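PDB 5AWO: isomaltodextranase from Arthrobacter globiformis, which hydrolyses (1->6)-alpha-D-glucosidic linkages in polysaccharides, releasing successive isomaltose units from the non-reducing ends of the chains. Local coordinates for residues G374-T382 and F480-Y491; W292-S303 and F384-T393. All coordinates share one frame; numbering follows the deposited sequence.

Contact 1 (G374-T382 and F480-Y491); sequences GKPLYRSAT and FAAWGGGAGFNY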
loop_
_atom_site.group_PDB
_atom_site.type_symbol
_atom_site.label_atom_id
_atom_site.label_comp_id
_atom_site.label_asym_id
_atom_site.label_seq_id
_atom_site.Cartn_x
_atom_site.Cartn_y
_atom_site.Cartn_z
ATOM N N GLY A 374 -4.609 -5.820 6.519
ATOM C CA GLY A 374 -5.692 -5.640 7.482
ATOM C C GLY A 374 -6.455 -4.366 7.248
ATOM O O GLY A 374 -5.968 -3.441 6.561
ATOM N N LYS A 375 -7.669 -4.353 7.788
ATOM C CA LYS A 375 -8.441 -3.150 7.987
ATOM C C LYS A 375 -8.643 -2.945 9.477
ATOM O O LYS A 375 -8.711 -3.902 10.232
ATOM C CB LYS A 375 -9.805 -3.212 7.266
ATOM C CG LYS A 375 -9.724 -2.765 5.804
ATOM C CD LYS A 375 -11.052 -2.915 5.047
ATOM C CE LYS A 375 -11.097 -2.152 3.724
ATOM N NZ LYS A 375 -10.125 -2.659 2.742
ATOM N N PRO A 376 -8.760 -1.676 9.899
ATOM C CA PRO A 376 -9.230 -1.406 11.256
ATOM C C PRO A 376 -10.658 -1.906 11.366
ATOM O O PRO A 376 -11.343 -2.013 10.326
ATOM C CB PRO A 376 -9.202 0.124 11.338
ATOM C CG PRO A 376 -9.508 0.538 9.920
ATOM C CD PRO A 376 -8.819 -0.479 9.054
ATOM N N LEU A 377 -11.138 -2.196 12.565
ATOM C CA LEU A 377 -12.550 -2.548 12.675
ATOM C C LEU A 377 -13.410 -1.338 12.292
ATOM O O LEU A 377 -13.326 -0.294 12.903
ATOM C CB LEU A 377 -12.883 -2.988 14.094
ATOM C CG LEU A 377 -14.277 -3.561 14.319
ATOM C CD1 LEU A 377 -14.486 -4.840 13.518
ATOM C CD2 LEU A 377 -14.484 -3.798 15.806
ATOM N N TYR A 378 -14.244 -1.489 11.268
ATOM C CA TYR A 378 -15.160 -0.416 10.887
ATOM C C TYR A 378 -16.331 -0.352 11.860
ATOM O O TYR A 378 -16.864 -1.409 12.235
ATOM C CB TYR A 378 -15.643 -0.575 9.434
ATOM C CG TYR A 378 -14.675 0.030 8.434
ATOM C CD1 TYR A 378 -13.348 -0.382 8.374
ATOM C CD2 TYR A 378 -15.068 1.060 7.591
ATOM C CE1 TYR A 378 -12.457 0.167 7.464
ATOM C CE2 TYR A 378 -14.170 1.628 6.686
ATOM C CZ TYR A 378 -12.857 1.181 6.648
ATOM O OH TYR A 378 -11.980 1.764 5.747
ATOM N N ARG A 379 -16.655 0.859 12.279
ATOM C CA ARG A 379 -17.706 1.158 13.258
ATOM C C ARG A 379 -18.869 1.923 12.602
ATOM O O ARG A 379 -20.001 1.885 13.106
ATOM C CB ARG A 379 -17.112 1.888 14.473
ATOM C CG ARG A 379 -16.021 1.049 15.146
ATOM C CD ARG A 379 -15.532 1.576 16.481
ATOM N NE ARG A 379 -14.694 2.771 16.367
ATOM C CZ ARG A 379 -13.931 3.264 17.334
ATOM N NH1 ARG A 379 -13.859 2.656 18.522
ATOM N NH2 ARG A 379 -13.196 4.347 17.104
ATOM N N SER A 380 -18.613 2.612 11.490
ATOM C CA SER A 380 -19.670 3.256 10.714
ATOM C C SER A 380 -19.177 3.514 9.300
ATOM O O SER A 380 -18.011 3.249 8.982
ATOM C CB SER A 380 -20.131 4.540 11.379
ATOM O OG SER A 380 -19.279 5.629 11.055
ATOM N N ALA A 381 -20.066 3.997 8.433
ATOM C CA ALA A 381 -19.734 4.301 7.046
ATOM C C ALA A 381 -19.067 5.659 6.841
ATOM O O ALA A 381 -18.502 5.908 5.775
ATOM C CB ALA A 381 -21.007 4.239 6.190
ATOM N N THR A 382 -19.125 6.524 7.836
ATOM C CA THR A 382 -18.635 7.902 7.720
ATOM C C THR A 382 -17.134 7.883 7.475
ATOM O O THR A 382 -16.401 7.169 8.166
ATOM C CB THR A 382 -18.924 8.693 9.003
ATOM O OG1 THR A 382 -20.315 8.544 9.343
ATOM C CG2 THR A 382 -18.595 10.175 8.868
ATOM N N PHE A 480 -14.004 -6.949 5.133
ATOM C CA PHE A 480 -12.545 -6.998 5.322
ATOM C C PHE A 480 -11.759 -7.177 4.040
ATOM O O PHE A 480 -10.553 -7.316 4.086
ATOM C CB PHE A 480 -12.190 -8.074 6.359
ATOM C CG PHE A 480 -12.437 -7.625 7.761
ATOM C CD1 PHE A 480 -11.480 -6.856 8.413
ATOM C CD2 PHE A 480 -13.618 -7.912 8.428
ATOM C CE1 PHE A 480 -11.682 -6.385 9.684
ATOM C CE2 PHE A 480 -13.819 -7.447 9.716
ATOM C CZ PHE A 480 -12.863 -6.669 10.336
ATOM N N ALA A 481 -12.438 -7.188 2.877
ATOM C CA ALA A 481 -11.808 -7.330 1.584
ATOM C C ALA A 481 -11.404 -5.970 1.013
ATOM O O ALA A 481 -11.421 -4.984 1.735
ATOM C CB ALA A 481 -12.754 -8.070 0.628
ATOM N N ALA A 482 -10.998 -5.965 -0.260
ATOM C CA ALA A 482 -10.597 -4.761 -0.960
ATOM C C ALA A 482 -11.782 -4.146 -1.676
ATOM O O ALA A 482 -12.511 -4.862 -2.364
ATOM C CB ALA A 482 -9.478 -5.065 -1.940
ATOM N N TRP A 483 -11.938 -2.838 -1.560
ATOM C CA TRP A 483 -13.026 -2.075 -2.156
ATOM C C TRP A 483 -12.498 -1.105 -3.197
ATOM O O TRP A 483 -11.500 -0.431 -2.962
ATOM C CB TRP A 483 -13.785 -1.253 -1.124
ATOM C CG TRP A 483 -14.144 -1.990 0.128
ATOM C CD1 TRP A 483 -14.469 -3.304 0.233
ATOM C CD2 TRP A 483 -14.176 -1.460 1.453
ATOM N NE1 TRP A 483 -14.714 -3.629 1.539
ATOM C CE2 TRP A 483 -14.565 -2.507 2.310
ATOM C CE3 TRP A 483 -13.956 -0.188 1.999
ATOM C CZ2 TRP A 483 -14.671 -2.346 3.688
ATOM C CZ3 TRP A 483 -14.069 -0.028 3.355
ATOM C CH2 TRP A 483 -14.450 -1.104 4.193
ATOM N N GLY A 484 -13.187 -1.002 -4.341
ATOM C CA GLY A 484 -12.852 -0.012 -5.345
ATOM C C GLY A 484 -14.065 0.617 -6.011
ATOM O O GLY A 484 -15.189 0.125 -5.861
ATOM N N GLY A 485 -13.836 1.753 -6.678
ATOM C CA GLY A 485 -14.860 2.378 -7.522
ATOM C C GLY A 485 -16.081 2.929 -6.833
ATOM O O GLY A 485 -17.073 3.239 -7.509
ATOM N N GLY A 486 -16.027 3.084 -5.508
ATOM C CA GLY A 486 -17.144 3.605 -4.744
ATOM C C GLY A 486 -17.777 2.574 -3.828
ATOM O O GLY A 486 -18.572 2.942 -2.969
ATOM N N ALA A 487 -17.443 1.295 -3.985
ATOM C CA ALA A 487 -17.864 0.306 -2.984
ATOM C C ALA A 487 -17.317 0.689 -1.621
ATOM O O ALA A 487 -16.192 1.223 -1.523
ATOM C CB ALA A 487 -17.383 -1.075 -3.335
ATOM N N GLY A 488 -18.080 0.401 -0.568
ATOM C CA GLY A 488 -17.615 0.732 0.783
ATOM C C GLY A 488 -18.397 0.064 1.869
ATOM O O GLY A 488 -19.308 -0.711 1.609
ATOM N N PHE A 489 -18.013 0.347 3.108
ATOM C CA PHE A 489 -18.615 -0.284 4.262
ATOM C C PHE A 489 -19.956 0.304 4.654
ATOM O O PHE A 489 -20.117 1.513 4.709
ATOM C CB PHE A 489 -17.681 -0.107 5.461
ATOM C CG PHE A 489 -18.229 -0.658 6.747
ATOM C CD1 PHE A 489 -18.067 -1.997 7.031
ATOM C CD2 PHE A 489 -18.901 0.152 7.655
ATOM C CE1 PHE A 489 -18.579 -2.535 8.209
ATOM C CE2 PHE A 489 -19.411 -0.385 8.838
ATOM C CZ PHE A 489 -19.223 -1.721 9.110
ATOM N N ASN A 490 -20.905 -0.554 5.022
ATOM C CA ASN A 490 -22.036 -0.029 5.761
ATOM C C ASN A 490 -22.583 -1.085 6.722
ATOM O O ASN A 490 -22.122 -2.211 6.722
ATOM C CB ASN A 490 -23.139 0.485 4.809
ATOM C CG ASN A 490 -23.805 1.741 5.318
ATOM O OD1 ASN A 490 -24.013 1.899 6.512
ATOM N ND2 ASN A 490 -24.131 2.666 4.408
ATOM N N TYR A 491 -23.562 -0.673 7.518
ATOM C CA TYR A 491 -24.155 -1.534 8.542
ATOM C C TYR A 491 -25.593 -1.141 8.803
ATOM O O TYR A 491 -26.141 -1.463 9.858
ATOM C CB TYR A 491 -23.336 -1.498 9.849
ATOM C CG TYR A 491 -23.414 -0.227 10.697
ATOM C CD1 TYR A 491 -23.270 1.038 10.132
ATOM C CD2 TYR A 491 -23.583 -0.294 12.089
ATOM C CE1 TYR A 491 -23.327 2.188 10.895
ATOM C CE2 TYR A 491 -23.641 0.867 12.871
ATOM C CZ TYR A 491 -23.489 2.106 12.266
ATOM O OH TYR A 491 -23.536 3.270 13.020
HETATM O O HOH W 1 -10.233 -1.201 0.219
HETATM O O HOH W 2 -21.036 3.151 15.108
#
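The indole of Trp-483 is covered by Lys-375 on one face and meets Tyr-378 at its rim. Lys-375 CE sits over the six-membered ring in a CH-pi contact, 3.5 Å from its centroid, and Ala-481 O lies over the same face; Gly-488 CA and Phe-489 N cover the opposite one. The edge carrying CZ3 and CH2 points into the face of the Tyr-378 ring, an edge-to-face pair with planes at 80° and centroids 5.1 Å apart. Tyr-378 in turn lays its CB over the centre of the Phe-489 ring, 3.5 Å from the centroid, while the two rings themselves meet obliquely; the three aromatics form one cluster. Phe-480 is met at its edge by Lys-375 O and by Leu-377 CD1.

The lysine chain runs extended until chi4 (64°) bends it, which turns NZ to Ala-481 O, 2.8 Å away and tilted 23° from the carbonyl plane. NZ also stands above the indole in a cation-pi contact, and it shares a water with Trp-483 N. Asn-306 takes a further bond from it, so this buried ammonium is well supplied with acceptors. Farther along, Tyr-491 lays one ring face against Arg-379 O, its CZ 3.6 Å from that oxygen.

Strand 375-378 belongs to the antiparallel sheet next to the catalytic barrel, whereas strands 482-484 and 488-490 lie in the carbohydrate-binding module. The contact is thus an interdomain seam, with Tyr-378 OH hydrogen-bonded to Ser-303 OG of segment 292-303 and Trp-483 touching Val-502 of strand 501-505.

Contact 2 (W292-S303 and F384-T393); sequences WANPFCGFTGWS and FSKDPGSRDT
Arg-391 reaches along Thr-300 to the C-terminal part of helix 295-302. Its CB touches Thr-300 CG2 at 3.5 Å; from CG to NE the chain is extended, carrying CD past Thr-300 O, and NH1 ends 3.0 Å from that same oxygen. This bond is fairly straight (162°), lies in the guanidinium plane and uses a lone pair of the carbonyl, which also accepts from Ser-303 OG. A weak second bond joins NH1 to Gly-301 O, and His-304 is a further partner. With a leucine here, Thr-300 O and Gly-301 O would probably lose their charged donor, weakening the tie between helix and strand.

Thr-300 CG2 also stands over the centre of the Phe-384 ring, 3.7 Å from its centroid, while Trp-292 CZ2 comes to the ring's edge. Phe-384 CD2 lies 3.5 Å from Gly-301 CA, where a side chain would be jammed against Trp-292. A water bridges Trp-292 NE1 and Phe-384 O.

Thr-300 OG1, bonded to Phe-296 O, rests 3.3 Å from Thr-393 CA. Phe-296, whose ring edge meets Thr-393 O, also packs on Leu-335 of helix 326-339. Helix 295-302, between barrel strands 263-265 and 312-314 in the chain, thus meets edge strand 391-392 of the antiparallel sheet.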
loop_
_atom_site.group_PDB
_atom_site.type_symbol
_atom_site.label_atom_id
_atom_site.label_comp_id
_atom_site.label_asym_id
_atom_site.label_seq_id
_atom_site.Cartn_x
_atom_site.Cartn_y
_atom_site.Cartn_z
ATOM N N TRP A 292 -3.200 12.689 7.718
ATOM C CA TRP A 292 -2.983 12.321 9.120
ATOM C C TRP A 292 -1.493 12.297 9.439
ATOM O O TRP A 292 -0.661 11.915 8.595
ATOM C CB TRP A 292 -3.606 10.957 9.421
ATOM C CG TRP A 292 -5.102 10.948 9.427
ATOM C CD1 TRP A 292 -5.915 11.301 10.468
ATOM C CD2 TRP A 292 -5.971 10.557 8.359
ATOM N NE1 TRP A 292 -7.231 11.151 10.118
ATOM C CE2 TRP A 292 -7.297 10.714 8.824
ATOM C CE3 TRP A 292 -5.769 10.112 7.049
ATOM C CZ2 TRP A 292 -8.399 10.415 8.025
ATOM C CZ3 TRP A 292 -6.872 9.836 6.252
ATOM C CH2 TRP A 292 -8.163 9.996 6.729
ATOM N N ALA A 293 -1.121 12.697 10.663
ATOM C CA ALA A 293 0.285 12.797 11.024
ATOM C C ALA A 293 0.904 11.477 11.449
ATOM O O ALA A 293 2.001 11.149 11.037
ATOM C CB ALA A 293 0.496 13.833 12.121
ATOM N N ASN A 294 0.206 10.727 12.303
ATOM C CA ASN A 294 0.751 9.472 12.821
ATOM C C ASN A 294 0.153 8.300 12.060
ATOM O O ASN A 294 -0.975 8.392 11.527
ATOM C CB ASN A 294 0.547 9.343 14.347
ATOM C CG ASN A 294 -0.905 9.247 14.750
ATOM O OD1 ASN A 294 -1.515 10.238 15.238
ATOM N ND2 ASN A 294 -1.493 8.122 14.539
ATOM N N PRO A 295 0.905 7.190 11.948
ATOM C CA PRO A 295 0.431 6.066 11.124
ATOM C C PRO A 295 -0.721 5.274 11.722
ATOM O O PRO A 295 -1.485 4.673 10.966
ATOM C CB PRO A 295 1.692 5.228 10.908
ATOM C CG PRO A 295 2.573 5.577 12.099
ATOM C CD PRO A 295 2.331 7.048 12.302
ATOM N N PHE A 296 -0.922 5.293 13.049
ATOM C CA PHE A 296 -2.140 4.683 13.544
ATOM C C PHE A 296 -3.336 5.324 12.859
ATOM O O PHE A 296 -4.229 4.621 12.360
ATOM C CB PHE A 296 -2.281 4.795 15.056
ATOM C CG PHE A 296 -1.608 3.697 15.826
ATOM C CD1 PHE A 296 -2.204 2.436 15.904
ATOM C CD2 PHE A 296 -0.426 3.901 16.507
ATOM C CE1 PHE A 296 -1.603 1.416 16.620
ATOM C CE2 PHE A 296 0.165 2.894 17.228
ATOM C CZ PHE A 296 -0.427 1.634 17.295
ATOM N N CYS A 297 -3.372 6.651 12.818
ATOM C CA CYS A 297 -4.499 7.356 12.217
ATOM C C CYS A 297 -4.443 7.285 10.693
ATOM O O CYS A 297 -5.492 7.153 10.046
ATOM C CB CYS A 297 -4.525 8.814 12.631
ATOM S SG CYS A 297 -4.944 9.058 14.383
ATOM N N GLY A 298 -3.262 7.402 10.095
ATOM C CA GLY A 298 -3.183 7.366 8.647
ATOM C C GLY A 298 -3.534 6.018 8.036
ATOM O O GLY A 298 -4.222 5.945 6.998
ATOM N N PHE A 299 -3.044 4.926 8.614
ATOM C CA PHE A 299 -3.413 3.608 8.132
ATOM C C PHE A 299 -4.919 3.443 8.287
ATOM O O PHE A 299 -5.597 2.944 7.368
ATOM C CB PHE A 299 -2.727 2.501 8.936
ATOM C CG PHE A 299 -1.273 2.235 8.579
ATOM C CD1 PHE A 299 -0.840 2.094 7.262
ATOM C CD2 PHE A 299 -0.340 2.039 9.595
ATOM C CE1 PHE A 299 0.477 1.771 6.970
ATOM C CE2 PHE A 299 0.971 1.729 9.308
ATOM C CZ PHE A 299 1.380 1.590 7.991
ATOM N N THR A 300 -5.455 3.813 9.458
ATOM C CA THR A 300 -6.899 3.673 9.701
ATOM C C THR A 300 -7.708 4.498 8.692
ATOM O O THR A 300 -8.683 4.024 8.094
ATOM C CB THR A 300 -7.231 4.060 11.132
ATOM O OG1 THR A 300 -6.545 3.179 12.033
ATOM C CG2 THR A 300 -8.721 3.988 11.418
ATOM N N GLY A 301 -7.291 5.730 8.493
ATOM C CA GLY A 301 -7.999 6.694 7.640
ATOM C C GLY A 301 -7.968 6.424 6.157
ATOM O O GLY A 301 -8.922 6.786 5.461
ATOM N N TRP A 302 -6.902 5.771 5.675
ATOM C CA TRP A 302 -6.763 5.453 4.253
ATOM C C TRP A 302 -7.083 3.990 3.977
ATOM O O TRP A 302 -6.971 3.555 2.830
ATOM C CB TRP A 302 -5.345 5.826 3.768
ATOM C CG TRP A 302 -5.216 7.284 3.483
ATOM C CD1 TRP A 302 -4.441 8.203 4.119
ATOM C CD2 TRP A 302 -5.911 7.992 2.445
ATOM N NE1 TRP A 302 -4.600 9.429 3.539
ATOM C CE2 TRP A 302 -5.501 9.329 2.506
ATOM C CE3 TRP A 302 -6.835 7.608 1.451
ATOM C CZ2 TRP A 302 -6.006 10.304 1.645
ATOM C CZ3 TRP A 302 -7.304 8.551 0.592
ATOM C CH2 TRP A 302 -6.902 9.891 0.678
ATOM N N SER A 303 -7.534 3.239 4.990
ATOM C CA SER A 303 -7.760 1.817 4.830
ATOM C C SER A 303 -8.801 1.443 3.779
ATOM O O SER A 303 -8.717 0.364 3.217
ATOM C CB SER A 303 -8.108 1.152 6.165
ATOM O OG SER A 303 -9.305 1.643 6.730
ATOM N N PHE A 384 -13.424 8.417 7.906
ATOM C CA PHE A 384 -12.637 8.648 9.125
ATOM C C PHE A 384 -12.153 10.095 9.203
ATOM O O PHE A 384 -11.994 10.631 10.298
ATOM C CB PHE A 384 -11.477 7.652 9.149
ATOM C CG PHE A 384 -10.735 7.558 10.461
ATOM C CD1 PHE A 384 -11.296 6.930 11.572
ATOM C CD2 PHE A 384 -9.412 8.023 10.568
ATOM C CE1 PHE A 384 -10.591 6.835 12.747
ATOM C CE2 PHE A 384 -8.706 7.915 11.754
ATOM C CZ PHE A 384 -9.308 7.324 12.854
ATOM N N SER A 385 -11.910 10.695 8.036
ATOM C CA SER A 385 -11.549 12.107 7.973
ATOM C C SER A 385 -12.609 13.042 8.565
ATOM O O SER A 385 -12.285 14.152 8.993
ATOM C CB SER A 385 -11.290 12.510 6.522
ATOM O OG SER A 385 -12.406 12.159 5.726
ATOM N N LYS A 386 -13.865 12.616 8.584
ATOM C CA LYS A 386 -14.960 13.411 9.136
ATOM C C LYS A 386 -15.360 12.998 10.533
ATOM O O LYS A 386 -15.895 13.815 11.298
ATOM C CB LYS A 386 -16.179 13.276 8.223
ATOM C CG LYS A 386 -15.977 13.910 6.867
ATOM C CD LYS A 386 -17.219 13.788 6.005
ATOM C CE LYS A 386 -16.900 14.021 4.540
ATOM N NZ LYS A 386 -18.114 13.784 3.713
ATOM N N ASP A 387 -15.168 11.730 10.869
ATOM C CA ASP A 387 -15.558 11.229 12.180
ATOM C C ASP A 387 -14.545 10.169 12.607
ATOM O O ASP A 387 -14.584 9.057 12.094
ATOM C CB ASP A 387 -16.973 10.643 12.137
ATOM C CG ASP A 387 -17.435 10.131 13.484
ATOM O OD1 ASP A 387 -16.700 10.245 14.491
ATOM O OD2 ASP A 387 -18.581 9.615 13.555
ATOM N N PRO A 388 -13.654 10.509 13.564
ATOM C CA PRO A 388 -12.709 9.509 14.054
ATOM C C PRO A 388 -13.324 8.321 14.770
ATOM O O PRO A 388 -12.650 7.325 15.005
ATOM C CB PRO A 388 -11.803 10.283 15.016
ATOM C CG PRO A 388 -12.401 11.621 15.214
ATOM C CD PRO A 388 -13.511 11.817 14.232
ATOM N N GLY A 389 -14.610 8.390 15.101
ATOM C CA GLY A 389 -15.289 7.227 15.653
ATOM C C GLY A 389 -15.631 6.140 14.664
ATOM O O GLY A 389 -16.033 5.049 15.053
ATOM N N SER A 390 -15.479 6.420 13.360
ATOM C CA SER A 390 -16.019 5.520 12.353
ATOM C C SER A 390 -15.200 4.265 12.158
ATOM O O SER A 390 -15.665 3.305 11.536
ATOM C CB SER A 390 -16.135 6.232 11.020
ATOM O OG SER A 390 -14.844 6.474 10.454
ATOM N N ARG A 391 -13.953 4.257 12.667
ATOM C CA ARG A 391 -13.048 3.123 12.535
ATOM C C ARG A 391 -12.187 3.068 13.794
ATOM O O ARG A 391 -11.937 4.089 14.423
ATOM C CB ARG A 391 -12.157 3.240 11.278
ATOM C CG ARG A 391 -12.931 3.470 9.989
ATOM C CD ARG A 391 -12.013 3.798 8.827
ATOM N NE ARG A 391 -12.787 4.300 7.698
ATOM C CZ ARG A 391 -12.290 4.743 6.561
ATOM N NH1 ARG A 391 -10.971 4.801 6.374
ATOM N NH2 ARG A 391 -13.114 5.135 5.588
ATOM N N ASP A 392 -11.776 1.846 14.159
ATOM C CA ASP A 392 -11.019 1.630 15.403
ATOM C C ASP A 392 -9.535 1.477 15.081
ATOM O O ASP A 392 -9.111 0.459 14.566
ATOM C CB ASP A 392 -11.546 0.384 16.097
ATOM C CG ASP A 392 -11.081 0.267 17.526
ATOM O OD1 ASP A 392 -9.982 0.796 17.853
ATOM O OD2 ASP A 392 -11.800 -0.362 18.343
ATOM N N THR A 393 -8.752 2.492 15.457
ATOM C CA THR A 393 -7.311 2.475 15.215
ATOM C C THR A 393 -6.581 1.357 15.965
ATOM O O THR A 393 -5.460 1.033 15.588
ATOM C CB THR A 393 -6.613 3.805 15.602
ATOM O OG1 THR A 393 -6.684 4.003 17.026
ATOM C CG2 THR A 393 -7.197 4.983 14.867
HETATM O O HOH W 3 -9.697 11.484 11.695
HETATM O O HOH W 4 -11.400 8.183 5.775
#

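Overall arrangement
Both contacts reach the same antiparallel sheet, in which strands 375-378 and 391-392 are neighbours, and their centres are about 12 Å apart. Contact 2 is the buried one, joining a helix of the catalytic region to the sheet; contact 1 joins that sheet to the carbohydrate-binding module and runs from a buried aromatic cluster out to exposed Arg-379 and Tyr-491. Both set a cation on backbone carbonyl oxygen, but contact 1 adds a cation-pi contact and an aromatic cluster, whereas contact 2 packs a threonine methyl on a phenyl ring. A direct link joins them, Arg-379 N lying 2.7 Å from Ser-390 O. The sheet thus has one neighbour in each contact, barrel helix or module.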